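Local coordinates for histidine acid phosphatase (Bifidobacterium longum subsp. infantis, PDB 6RXE), which probably removes phosphate groups from inositol polyphosphates such as phytate and from 2,3-bisphosphoglycerate, as a histidine acid phosphatase of the MINPP1 subfamily, at residues G7-S12 and D341-A346; K13-A18 and A315-N320. All coordinates share one frame; numbering follows the deposited sequence.

Contact 1: residues G7-S12 and D341-A346; sequences GRYYSS and DARMFA. With IHS (D-myo-inositol-hexasulphate), chain C.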
ATOM      1  N   GLY A   7      -9.422 -12.155 -13.677  1.00 46.00           N
ATOM      2  CA  GLY A   7      -8.982 -10.865 -13.176  1.00 47.87           C
ATOM      3  C   GLY A   7      -8.284 -10.024 -14.230  1.00 41.00           C
ATOM      4  O   GLY A   7      -8.260 -10.397 -15.413  1.00 43.14           O
ATOM      5  N   ARG A   8      -7.767  -8.867 -13.784  1.00 34.49           N
ATOM      6  CA  ARG A   8      -6.951  -7.953 -14.578  1.00 33.61           C
ATOM      7  C   ARG A   8      -5.512  -7.909 -14.089  1.00 26.15           C
ATOM      8  O   ARG A   8      -4.650  -7.349 -14.779  1.00 24.06           O
ATOM      9  CB  ARG A   8      -7.514  -6.510 -14.562  1.00 33.02           C
ATOM     10  CG  ARG A   8      -8.452  -6.192 -15.772  1.00 35.83           C
ATOM     11  CD  ARG A   8      -7.652  -5.902 -17.059  1.00 45.39           C
ATOM     12  NE  ARG A   8      -7.299  -7.102 -17.821  1.00 51.37           N
ATOM     13  CZ  ARG A   8      -6.718  -7.091 -19.015  1.00 51.70           C
ATOM     14  NH1 ARG A   8      -6.428  -5.934 -19.615  1.00 50.36           N
ATOM     15  NH2 ARG A   8      -6.419  -8.247 -19.592  1.00 46.54           N
ATOM     16  N   TYR A   9      -5.251  -8.446 -12.895  1.00 19.51           N
ATOM     17  CA  TYR A   9      -3.915  -8.610 -12.325  1.00 15.25           C
ATOM     18  C   TYR A   9      -3.205  -7.266 -12.142  1.00 12.23           C
ATOM     19  O   TYR A   9      -2.128  -7.020 -12.686  1.00 10.75           O
ATOM     20  CB  TYR A   9      -3.078  -9.573 -13.172  1.00 14.86           C
ATOM     21  CG  TYR A   9      -3.816 -10.818 -13.635  1.00 21.50           C
ATOM     22  CD1 TYR A   9      -4.145 -11.832 -12.740  1.00 17.49           C
ATOM     23  CD2 TYR A   9      -4.152 -10.990 -14.974  1.00 25.16           C
ATOM     24  CE1 TYR A   9      -4.811 -12.976 -13.168  1.00 21.93           C
ATOM     25  CE2 TYR A   9      -4.815 -12.130 -15.409  1.00 22.55           C
ATOM     26  CZ  TYR A   9      -5.141 -13.118 -14.504  1.00 24.65           C
ATOM     27  OH  TYR A   9      -5.797 -14.252 -14.936  1.00 31.47           O
ATOM     28  N   TYR A  10      -3.822  -6.405 -11.336  1.00  9.15           N
ATOM     29  CA  TYR A  10      -3.242  -5.115 -10.992  1.00  9.25           C
ATOM     30  C   TYR A  10      -2.352  -5.168  -9.754  1.00 10.67           C
ATOM     31  O   TYR A  10      -1.720  -4.154  -9.424  1.00  7.04           O
ATOM     32  CB  TYR A  10      -4.350  -4.077 -10.778  1.00  9.98           C
ATOM     33  CG  TYR A  10      -5.151  -3.773 -12.025  1.00 14.39           C
ATOM     34  CD1 TYR A  10      -4.549  -3.772 -13.268  1.00 14.10           C
ATOM     35  CD2 TYR A  10      -6.503  -3.462 -11.958  1.00 13.74           C
ATOM     36  CE1 TYR A  10      -5.268  -3.490 -14.408  1.00 15.17           C
ATOM     37  CE2 TYR A  10      -7.231  -3.176 -13.108  1.00 15.07           C
ATOM     38  CZ  TYR A  10      -6.599  -3.190 -14.330  1.00 19.79           C
ATOM     39  OH  TYR A  10      -7.279  -2.908 -15.496  1.00 16.32           O
ATOM     40  N   SER A  11      -2.285  -6.314  -9.068  1.00  9.47           N
ATOM     41  CA  SER A  11      -1.435  -6.474  -7.891  1.00  7.85           C
ATOM     42  C   SER A  11      -1.710  -5.367  -6.872  1.00  8.12           C
ATOM     43  O   SER A  11      -2.858  -4.937  -6.709  1.00  7.06           O
ATOM     44  CB  SER A  11       0.042  -6.493  -8.298  1.00  6.90           C
ATOM     45  OG  SER A  11       0.896  -6.643  -7.173  1.00  6.09           O
ATOM     46  N   SER A  12      -0.662  -4.874  -6.206  1.00  7.15           N
ATOM     47  CA  SER A  12      -0.811  -3.823  -5.200  1.00  6.46           C
ATOM     48  C   SER A  12      -1.196  -2.470  -5.787  1.00  9.42           C
ATOM     49  O   SER A  12      -1.337  -1.507  -5.025  1.00  8.62           O
ATOM     50  CB  SER A  12       0.481  -3.685  -4.388  1.00  8.10           C
ATOM     51  OG  SER A  12       1.622  -3.722  -5.228  1.00 10.91           O
ATOM     52  N   ASP A 341       0.384 -13.193 -19.328  1.00 16.39           N
ATOM     53  CA  ASP A 341       1.688 -12.656 -18.957  1.00 16.18           C
ATOM     54  C   ASP A 341       1.560 -11.714 -17.769  1.00 15.32           C
ATOM     55  O   ASP A 341       2.350 -11.790 -16.819  1.00 17.15           O
ATOM     56  CB  ASP A 341       2.330 -11.945 -20.146  1.00 14.98           C
ATOM     57  CG  ASP A 341       2.871 -12.912 -21.178  1.00 18.85           C
ATOM     58  OD1 ASP A 341       3.042 -14.102 -20.845  1.00 15.68           O
ATOM     59  OD2 ASP A 341       3.133 -12.482 -22.319  1.00 18.93           O
ATOM     60  N   ALA A 342       0.535 -10.856 -17.780  1.00 14.48           N
ATOM     61  CA  ALA A 342       0.304  -9.967 -16.650  1.00 15.55           C
ATOM     62  C   ALA A 342       0.209 -10.757 -15.351  1.00 16.41           C
ATOM     63  O   ALA A 342       0.864 -10.417 -14.355  1.00 17.37           O
ATOM     64  CB  ALA A 342      -0.960  -9.140 -16.881  1.00 15.89           C
ATOM     65  N   ARG A 343      -0.565 -11.850 -15.360  1.00 15.19           N
ATOM     66  CA  ARG A 343      -0.693 -12.671 -14.158  1.00 14.68           C
ATOM     67  C   ARG A 343       0.679 -13.059 -13.631  1.00 14.33           C
ATOM     68  O   ARG A 343       0.976 -12.901 -12.437  1.00 14.97           O
ATOM     69  CB  ARG A 343      -1.530 -13.917 -14.451  1.00 18.63           C
ATOM     70  CG  ARG A 343      -1.765 -14.803 -13.231  1.00 18.48           C
ATOM     71  CD  ARG A 343      -2.609 -16.024 -13.575  1.00 21.41           C
ATOM     72  NE  ARG A 343      -2.025 -16.791 -14.672  1.00 20.69           N
ATOM     73  CZ  ARG A 343      -1.084 -17.718 -14.523  1.00 21.36           C
ATOM     74  NH1 ARG A 343      -0.614 -18.359 -15.586  1.00 22.47           N
ATOM     75  NH2 ARG A 343      -0.618 -18.013 -13.314  1.00 19.30           N
ATOM     76  N   MET A 344       1.556 -13.504 -14.528  1.00 13.24           N
ATOM     77  CA  MET A 344       2.867 -13.950 -14.087  1.00 15.81           C
ATOM     78  C   MET A 344       3.669 -12.793 -13.511  1.00 13.02           C
ATOM     79  O   MET A 344       4.286 -12.931 -12.448  1.00 13.61           O
ATOM     80  CB  MET A 344       3.594 -14.625 -15.243  1.00 17.08           C
ATOM     81  CG  MET A 344       2.888 -15.898 -15.686  1.00 25.49           C
ATOM     82  SD  MET A 344       3.839 -16.738 -16.934  1.00 34.53           S
ATOM     83  CE  MET A 344       5.229 -17.097 -15.883  1.00 27.26           C
ATOM     84  N   PHE A 345       3.616 -11.626 -14.156  1.00 10.94           N
ATOM     85  CA  PHE A 345       4.277 -10.464 -13.578  1.00  9.27           C
ATOM     86  C   PHE A 345       3.648 -10.106 -12.241  1.00  8.25           C
ATOM     87  O   PHE A 345       4.354  -9.762 -11.284  1.00  5.24           O
ATOM     88  CB  PHE A 345       4.220  -9.287 -14.549  1.00  9.47           C
ATOM     89  CG  PHE A 345       4.860  -9.573 -15.875  1.00 13.24           C
ATOM     90  CD1 PHE A 345       6.041 -10.299 -15.945  1.00 12.30           C
ATOM     91  CD2 PHE A 345       4.273  -9.139 -17.054  1.00 11.91           C
ATOM     92  CE1 PHE A 345       6.630 -10.575 -17.164  1.00 12.19           C
ATOM     93  CE2 PHE A 345       4.860  -9.414 -18.278  1.00 12.00           C
ATOM     94  CZ  PHE A 345       6.038 -10.134 -18.331  1.00 13.33           C
ATOM     95  N   ALA A 346       2.319 -10.234 -12.145  1.00  7.59           N
ATOM     96  CA  ALA A 346       1.656  -9.992 -10.869  1.00 10.11           C
ATOM     97  C   ALA A 346       2.208 -10.916  -9.798  1.00 10.80           C
ATOM     98  O   ALA A 346       2.394 -10.506  -8.645  1.00  8.29           O
ATOM     99  CB  ALA A 346       0.144 -10.174 -11.010  1.00  9.78           C
TER
HETATM  100  C1  IHS C 601       7.943   1.536  -3.181  0.53 13.95           C
HETATM  101  O1  IHS C 601       9.036   1.507  -4.085  0.53 16.74           O
HETATM  102  S1  IHS C 601       9.892   0.262  -4.054  0.53 14.93           S
HETATM  103  C2  IHS C 601       6.686   1.230  -3.949  0.53 13.28           C
HETATM  104  O2  IHS C 601       9.037  -0.955  -4.042  0.53 14.24           O
HETATM  105  S2  IHS C 601       6.497   1.708  -6.456  0.53 13.12           S
HETATM  106  C3  IHS C 601       5.473   1.271  -3.011  0.53 12.27           C
HETATM  107  O3  IHS C 601      10.839   0.252  -5.209  0.53 17.74           O
HETATM  108  S3  IHS C 601       3.754  -0.367  -3.772  0.53 12.79           S
HETATM  109  C4  IHS C 601       5.349   2.587  -2.258  0.53 12.08           C
HETATM  110  O4  IHS C 601      10.858   0.288  -2.870  0.53 14.51           O
HETATM  111  S4  IHS C 601       3.048   3.275  -1.311  0.53 10.61           S
HETATM  112  C5  IHS C 601       6.656   3.011  -1.592  0.53 12.75           C
HETATM  113  S5  IHS C 601       6.673   4.643   0.368  0.53 13.62           S
HETATM  114  C6  IHS C 601       7.856   2.915  -2.513  0.53 13.61           C
HETATM  115  S6  IHS C 601       9.900   4.276  -2.201  0.53 16.85           S
HETATM  116  O12 IHS C 601       6.549   2.192  -4.987  0.53 13.58           O
HETATM  117  O13 IHS C 601       4.296   1.053  -3.749  0.53 12.08           O
HETATM  118  O14 IHS C 601       4.327   2.428  -1.211  0.53 12.45           O
HETATM  119  O15 IHS C 601       6.531   4.381  -1.148  0.53 11.54           O
HETATM  120  O16 IHS C 601       9.009   3.155  -1.758  0.53 14.71           O
HETATM  121  O22 IHS C 601       7.320   0.473  -6.694  0.53 12.55           O
HETATM  122  O23 IHS C 601       4.610  -1.265  -4.666  0.53 13.63           O
HETATM  123  O24 IHS C 601       1.945   2.591  -0.525  0.53  9.65           O
HETATM  124  O25 IHS C 601       8.117   4.703   0.778  0.53 12.48           O
HETATM  125  O26 IHS C 601       9.296   5.617  -1.878  0.53 19.33           O
HETATM  126  O32 IHS C 601       6.940   2.836  -7.378  0.53 12.02           O
HETATM  127  O33 IHS C 601       3.642  -0.942  -2.377  0.53 14.57           O
HETATM  128  O34 IHS C 601       2.616   3.514  -2.739  0.53  9.46           O
HETATM  129  O35 IHS C 601       5.914   3.637   1.164  0.53 11.18           O
HETATM  130  O36 IHS C 601      10.234   4.178  -3.678  0.53 19.04           O
HETATM  131  O42 IHS C 601       5.121   1.210  -6.819  0.53 10.47           O
HETATM  132  O43 IHS C 601       2.295  -0.364  -4.237  0.53 11.11           O
HETATM  133  O44 IHS C 601       3.285   4.681  -0.843  0.53  9.00           O
HETATM  134  O45 IHS C 601       6.214   6.018   0.702  0.53 12.50           O
HETATM  135  O46 IHS C 601      11.271   4.131  -1.579  0.53 18.10           O
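Tyr9 lays its ring flat against the flank of Arg343, on helix 339-357, and this pair carries most of the contact. The tight part is this ring face: Arg343 CB stands 3.5 Å from the centroid of the Tyr9 ring, only 7° off the ring normal, which meets the definition of a CH-pi contact over the face. Its CG follows, 3.6 Å from Tyr9 CE1. With CG anti to the backbone N (chi1 -177°), the arginine runs alongside the tyrosine in the same direction, and methylenes rather than the guanidinium lie on the ring; the two planes are 71° apart. On the opposite face Gly7 C sits 4.2 Å above the plane of the Tyr9 ring, which is thus sandwiched between the backbone of its own segment and the Arg343 methylenes.

The surround is looser. Tyr9 CB meets Ala346 CB at 3.9 Å, Ala342 CB approaches Tyr9 CD2 obliquely at 4.2 Å, and Tyr9 OH comes no nearer to Arg343 than 3.9 Å, at CD. Both alanines are buried, whereas Tyr9 and Arg343 are partly exposed. An alanine in place of Tyr9 would probably leave the Arg343 methylenes without their aromatic cover and open a gap beside Ala342. Arg343 NH1 forms a salt bridge with Asp340, and Ser11 OG hydrogen-bonds Asp350. The cross-segment chemistry is therefore apolar, implying that shape and dispersion, not charge pairing, hold Tyr9 on the helix.

Contact 2: residues K13-A18 and A315-N320; sequences KQPYVA and AADMHN. With IHS (D-myo-inositol-hexasulphate), chain C.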
ATOM      1  N   LYS A  13      -1.363  -2.347  -7.104  1.00  7.32           N
ATOM      2  CA  LYS A  13      -1.911  -1.130  -7.686  1.00  7.78           C
ATOM      3  C   LYS A  13      -3.387  -1.280  -8.034  1.00  6.47           C
ATOM      4  O   LYS A  13      -3.946  -0.426  -8.727  1.00  4.04           O
ATOM      5  CB  LYS A  13      -1.097  -0.704  -8.913  1.00  7.90           C
ATOM      6  CG  LYS A  13       0.217  -0.012  -8.541  1.00  6.28           C
ATOM      7  CD  LYS A  13       1.226  -1.058  -8.053  1.00 12.77           C
ATOM      8  CE  LYS A  13       2.467  -0.469  -7.454  1.00 17.37           C
ATOM      9  NZ  LYS A  13       3.136  -1.498  -6.595  1.00 13.60           N
ATOM     10  N   GLN A  14      -4.026  -2.335  -7.549  1.00  6.76           N
ATOM     11  CA  GLN A  14      -5.465  -2.510  -7.677  1.00  5.61           C
ATOM     12  C   GLN A  14      -6.207  -1.329  -7.060  1.00  5.45           C
ATOM     13  O   GLN A  14      -6.016  -1.047  -5.866  1.00  5.79           O
ATOM     14  CB  GLN A  14      -5.887  -3.808  -6.992  1.00  7.28           C
ATOM     15  CG  GLN A  14      -7.390  -3.989  -6.842  1.00  6.96           C
ATOM     16  CD  GLN A  14      -8.084  -4.150  -8.174  1.00 12.37           C
ATOM     17  OE1 GLN A  14      -7.633  -4.910  -9.027  1.00 13.70           O
ATOM     18  NE2 GLN A  14      -9.185  -3.427  -8.367  1.00 11.64           N
ATOM     19  N   PRO A  15      -7.050  -0.624  -7.816  1.00  6.46           N
ATOM     20  CA  PRO A  15      -7.888   0.416  -7.210  1.00  4.57           C
ATOM     21  C   PRO A  15      -8.839  -0.186  -6.186  1.00  7.58           C
ATOM     22  O   PRO A  15      -9.192  -1.368  -6.240  1.00  7.61           O
ATOM     23  CB  PRO A  15      -8.652   1.006  -8.404  1.00  7.73           C
ATOM     24  CG  PRO A  15      -7.828   0.643  -9.603  1.00  7.68           C
ATOM     25  CD  PRO A  15      -7.239  -0.700  -9.274  1.00  9.33           C
ATOM     26  N   TYR A  16      -9.258   0.655  -5.242  1.00  4.89           N
ATOM     27  CA  TYR A  16     -10.118   0.198  -4.160  1.00  9.54           C
ATOM     28  C   TYR A  16     -11.464  -0.275  -4.695  1.00 11.48           C
ATOM     29  O   TYR A  16     -12.054   0.353  -5.578  1.00 14.30           O
ATOM     30  CB  TYR A  16     -10.327   1.327  -3.153  1.00  8.41           C
ATOM     31  CG  TYR A  16     -10.973   0.895  -1.863  1.00  7.48           C
ATOM     32  CD1 TYR A  16     -10.327   0.017  -1.004  1.00  6.92           C
ATOM     33  CD2 TYR A  16     -12.220   1.380  -1.489  1.00 10.15           C
ATOM     34  CE1 TYR A  16     -10.903  -0.376   0.179  1.00  6.58           C
ATOM     35  CE2 TYR A  16     -12.809   0.990  -0.292  1.00  6.46           C
ATOM     36  CZ  TYR A  16     -12.142   0.113   0.534  1.00  8.49           C
ATOM     37  OH  TYR A  16     -12.707  -0.282   1.724  1.00  7.38           O
ATOM     38  N   VAL A  17     -11.955  -1.383  -4.147  1.00  9.16           N
ATOM     39  CA  VAL A  17     -13.287  -1.893  -4.452  1.00 11.13           C
ATOM     40  C   VAL A  17     -14.175  -1.564  -3.255  1.00 10.38           C
ATOM     41  O   VAL A  17     -14.110  -2.230  -2.219  1.00  9.74           O
ATOM     42  CB  VAL A  17     -13.268  -3.394  -4.744  1.00 14.13           C
ATOM     43  CG1 VAL A  17     -14.672  -3.878  -5.100  1.00 13.52           C
ATOM     44  CG2 VAL A  17     -12.279  -3.709  -5.858  1.00 12.70           C
ATOM     45  N   ALA A  18     -15.007  -0.537  -3.397  1.00 10.35           N
ATOM     46  CA  ALA A  18     -15.877  -0.114  -2.309  1.00 12.35           C
ATOM     47  C   ALA A  18     -16.983  -1.143  -2.063  1.00 13.28           C
ATOM     48  O   ALA A  18     -17.423  -1.829  -2.991  1.00 12.21           O
ATOM     49  CB  ALA A  18     -16.495   1.244  -2.630  1.00 15.19           C
ATOM     50  N   ALA A 315      -1.636   2.620 -14.672  1.00  9.09           N
ATOM     51  CA  ALA A 315      -2.655   3.267 -15.495  1.00  9.45           C
ATOM     52  C   ALA A 315      -4.062   3.020 -14.956  1.00 12.24           C
ATOM     53  O   ALA A 315      -4.954   3.857 -15.146  1.00 12.73           O
ATOM     54  CB  ALA A 315      -2.545   2.790 -16.945  1.00  8.30           C
ATOM     55  N   ALA A 316      -4.279   1.892 -14.273  1.00  9.32           N
ATOM     56  CA  ALA A 316      -5.579   1.616 -13.668  1.00  8.79           C
ATOM     57  C   ALA A 316      -5.929   2.601 -12.558  1.00 11.59           C
ATOM     58  O   ALA A 316      -7.110   2.730 -12.209  1.00  9.85           O
ATOM     59  CB  ALA A 316      -5.607   0.189 -13.119  1.00  8.77           C
ATOM     60  N   ASP A 317      -4.937   3.293 -11.996  1.00 10.02           N
ATOM     61  CA  ASP A 317      -5.142   4.282 -10.945  1.00  9.51           C
ATOM     62  C   ASP A 317      -5.102   5.708 -11.466  1.00  9.71           C
ATOM     63  O   ASP A 317      -5.134   6.650 -10.666  1.00  8.71           O
ATOM     64  CB  ASP A 317      -4.086   4.121  -9.852  1.00  6.33           C
ATOM     65  CG  ASP A 317      -4.172   2.793  -9.160  1.00  6.19           C
ATOM     66  OD1 ASP A 317      -5.171   2.552  -8.442  1.00  6.05           O
ATOM     67  OD2 ASP A 317      -3.238   1.987  -9.346  1.00  7.22           O
ATOM     68  N   MET A 318      -5.029   5.892 -12.782  1.00 10.73           N
ATOM     69  CA  MET A 318      -4.845   7.217 -13.359  1.00  8.64           C
ATOM     70  C   MET A 318      -5.930   7.540 -14.378  1.00  9.59           C
ATOM     71  O   MET A 318      -5.681   8.275 -15.338  1.00 10.15           O
ATOM     72  CB  MET A 318      -3.458   7.330 -13.992  1.00  8.01           C
ATOM     73  CG  MET A 318      -2.330   7.286 -12.978  1.00  8.38           C
ATOM     74  SD  MET A 318      -0.747   7.681 -13.732  1.00 10.84           S
ATOM     75  CE  MET A 318      -0.902   9.460 -13.905  1.00 11.58           C
ATOM     76  N   HIS A 319      -7.137   7.001 -14.173  1.00  8.82           N
ATOM     77  CA  HIS A 319      -8.234   7.191 -15.121  1.00 11.55           C
ATOM     78  C   HIS A 319      -8.481   8.666 -15.402  1.00 15.04           C
ATOM     79  O   HIS A 319      -8.523   9.094 -16.563  1.00 12.68           O
ATOM     80  CB  HIS A 319      -9.519   6.557 -14.587  1.00 15.38           C
ATOM     81  CG  HIS A 319      -9.493   5.061 -14.535  1.00 24.09           C
ATOM     82  ND1 HIS A 319      -8.643   4.300 -15.309  1.00 27.07           N
ATOM     83  CD2 HIS A 319     -10.240   4.183 -13.822  1.00 29.95           C
ATOM     84  CE1 HIS A 319      -8.854   3.018 -15.060  1.00 24.50           C
ATOM     85  NE2 HIS A 319      -9.816   2.921 -14.160  1.00 29.33           N
ATOM     86  N   ASN A 320      -8.659   9.458 -14.341  1.00 10.58           N
ATOM     87  CA  ASN A 320      -9.049  10.853 -14.500  1.00 15.58           C
ATOM     88  C   ASN A 320      -7.929  11.707 -15.069  1.00 14.84           C
ATOM     89  O   ASN A 320      -8.202  12.790 -15.594  1.00 12.78           O
ATOM     90  CB  ASN A 320      -9.514  11.427 -13.160  1.00 10.21           C
ATOM     91  CG  ASN A 320     -10.673  10.643 -12.564  1.00 22.13           C
ATOM     92  OD1 ASN A 320     -11.246   9.767 -13.212  1.00 26.77           O
ATOM     93  ND2 ASN A 320     -11.033  10.968 -11.328  1.00 26.95           N
TER
HETATM   94  C1  IHS C 601       7.943   1.536  -3.181  0.53 13.95           C
HETATM   95  O1  IHS C 601       9.036   1.507  -4.085  0.53 16.74           O
HETATM   96  S1  IHS C 601       9.892   0.262  -4.054  0.53 14.93           S
HETATM   97  C2  IHS C 601       6.686   1.230  -3.949  0.53 13.28           C
HETATM   98  O2  IHS C 601       9.037  -0.955  -4.042  0.53 14.24           O
HETATM   99  S2  IHS C 601       6.497   1.708  -6.456  0.53 13.12           S
HETATM  100  C3  IHS C 601       5.473   1.271  -3.011  0.53 12.27           C
HETATM  101  O3  IHS C 601      10.839   0.252  -5.209  0.53 17.74           O
HETATM  102  S3  IHS C 601       3.754  -0.367  -3.772  0.53 12.79           S
HETATM  103  C4  IHS C 601       5.349   2.587  -2.258  0.53 12.08           C
HETATM  104  O4  IHS C 601      10.858   0.288  -2.870  0.53 14.51           O
HETATM  105  S4  IHS C 601       3.048   3.275  -1.311  0.53 10.61           S
HETATM  106  C5  IHS C 601       6.656   3.011  -1.592  0.53 12.75           C
HETATM  107  S5  IHS C 601       6.673   4.643   0.368  0.53 13.62           S
HETATM  108  C6  IHS C 601       7.856   2.915  -2.513  0.53 13.61           C
HETATM  109  S6  IHS C 601       9.900   4.276  -2.201  0.53 16.85           S
HETATM  110  O12 IHS C 601       6.549   2.192  -4.987  0.53 13.58           O
HETATM  111  O13 IHS C 601       4.296   1.053  -3.749  0.53 12.08           O
HETATM  112  O14 IHS C 601       4.327   2.428  -1.211  0.53 12.45           O
HETATM  113  O15 IHS C 601       6.531   4.381  -1.148  0.53 11.54           O
HETATM  114  O16 IHS C 601       9.009   3.155  -1.758  0.53 14.71           O
HETATM  115  O22 IHS C 601       7.320   0.473  -6.694  0.53 12.55           O
HETATM  116  O23 IHS C 601       4.610  -1.265  -4.666  0.53 13.63           O
HETATM  117  O24 IHS C 601       1.945   2.591  -0.525  0.53  9.65           O
HETATM  118  O25 IHS C 601       8.117   4.703   0.778  0.53 12.48           O
HETATM  119  O26 IHS C 601       9.296   5.617  -1.878  0.53 19.33           O
HETATM  120  O32 IHS C 601       6.940   2.836  -7.378  0.53 12.02           O
HETATM  121  O33 IHS C 601       3.642  -0.942  -2.377  0.53 14.57           O
HETATM  122  O34 IHS C 601       2.616   3.514  -2.739  0.53  9.46           O
HETATM  123  O35 IHS C 601       5.914   3.637   1.164  0.53 11.18           O
HETATM  124  O36 IHS C 601      10.234   4.178  -3.678  0.53 19.04           O
HETATM  125  O42 IHS C 601       5.121   1.210  -6.819  0.53 10.47           O
HETATM  126  O43 IHS C 601       2.295  -0.364  -4.237  0.53 11.11           O
HETATM  127  O44 IHS C 601       3.285   4.681  -0.843  0.53  9.00           O
HETATM  128  O45 IHS C 601       6.214   6.018   0.702  0.53 12.50           O
HETATM  129  O46 IHS C 601      11.271   4.131  -1.579  0.53 18.10           O
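The pocket that holds D-myo-inositol-hexasulphate, probably the site for inositol polyphosphates in this histidine acid phosphatase, receives Lys13 from the N-terminal loop, while the type I beta turn Ala315-Met318, at the end of helix 301-315, packs against that loop. The turn is closed by Met318 N to Ala315 O at 3.1 Å and presents Ala316 and Asp317 to residues 13-18.

Asp317 points its carboxyl group at the main chain of Lys13, with Asp317 OD2 lying 2.6 Å from Lys13 O. The other oxygen, OD1, is hydrogen-bonded to Ser47 OG, which ties the group to another part of the chain. Lys13 and Asp317 side chains cross at about a right angle; Lys13 CB passes Asp317 OD2 at 3.5 Å, and the amine continues away from the turn. Pro15 supplies the apolar share, its CG resting 4.2 Å from Ala316 CB. The same Pro15 CG also lies by two oxygens, Ala316 O at 3.4 Å and Asp317 OD1 at 3.5 Å. Beside it, Gln14 NE2 donates to Pro15 O in the carbonyl plane, on a lone pair, with an N-H...O angle of 151°, bracing the loop within itself.

The side chain of Lys13 bends at chi2 (75°) and is extended beyond, carrying its amine to one sulfate of the ligand. There Lys13 NZ hydrogen-bonds O43 of the hexasulphate at 2.7 Å.

Both contacts fasten the N-terminal segment, which precedes helix 21-24, to parts of the chain some 300 residues further on: contact 1 to the regular helix 339-357, contact 2 to the turn at the end of helix 301-315. Each is largely buried, with three of five touching residues in the interior, and their centres lie about 14 Å apart. They meet directly, since Tyr10 CZ of contact 1 packs on Ala316 CB of contact 2 at 3.7 Å. Contact 1 lies farther from the chain centre, about 16 Å against 13 Å between centres, relies on apolar packing and only comes near the hexasulphate at Ser12; contact 2 mixes packing with a close approach of oxygens and hydrogen-bonds the ligand through Lys13.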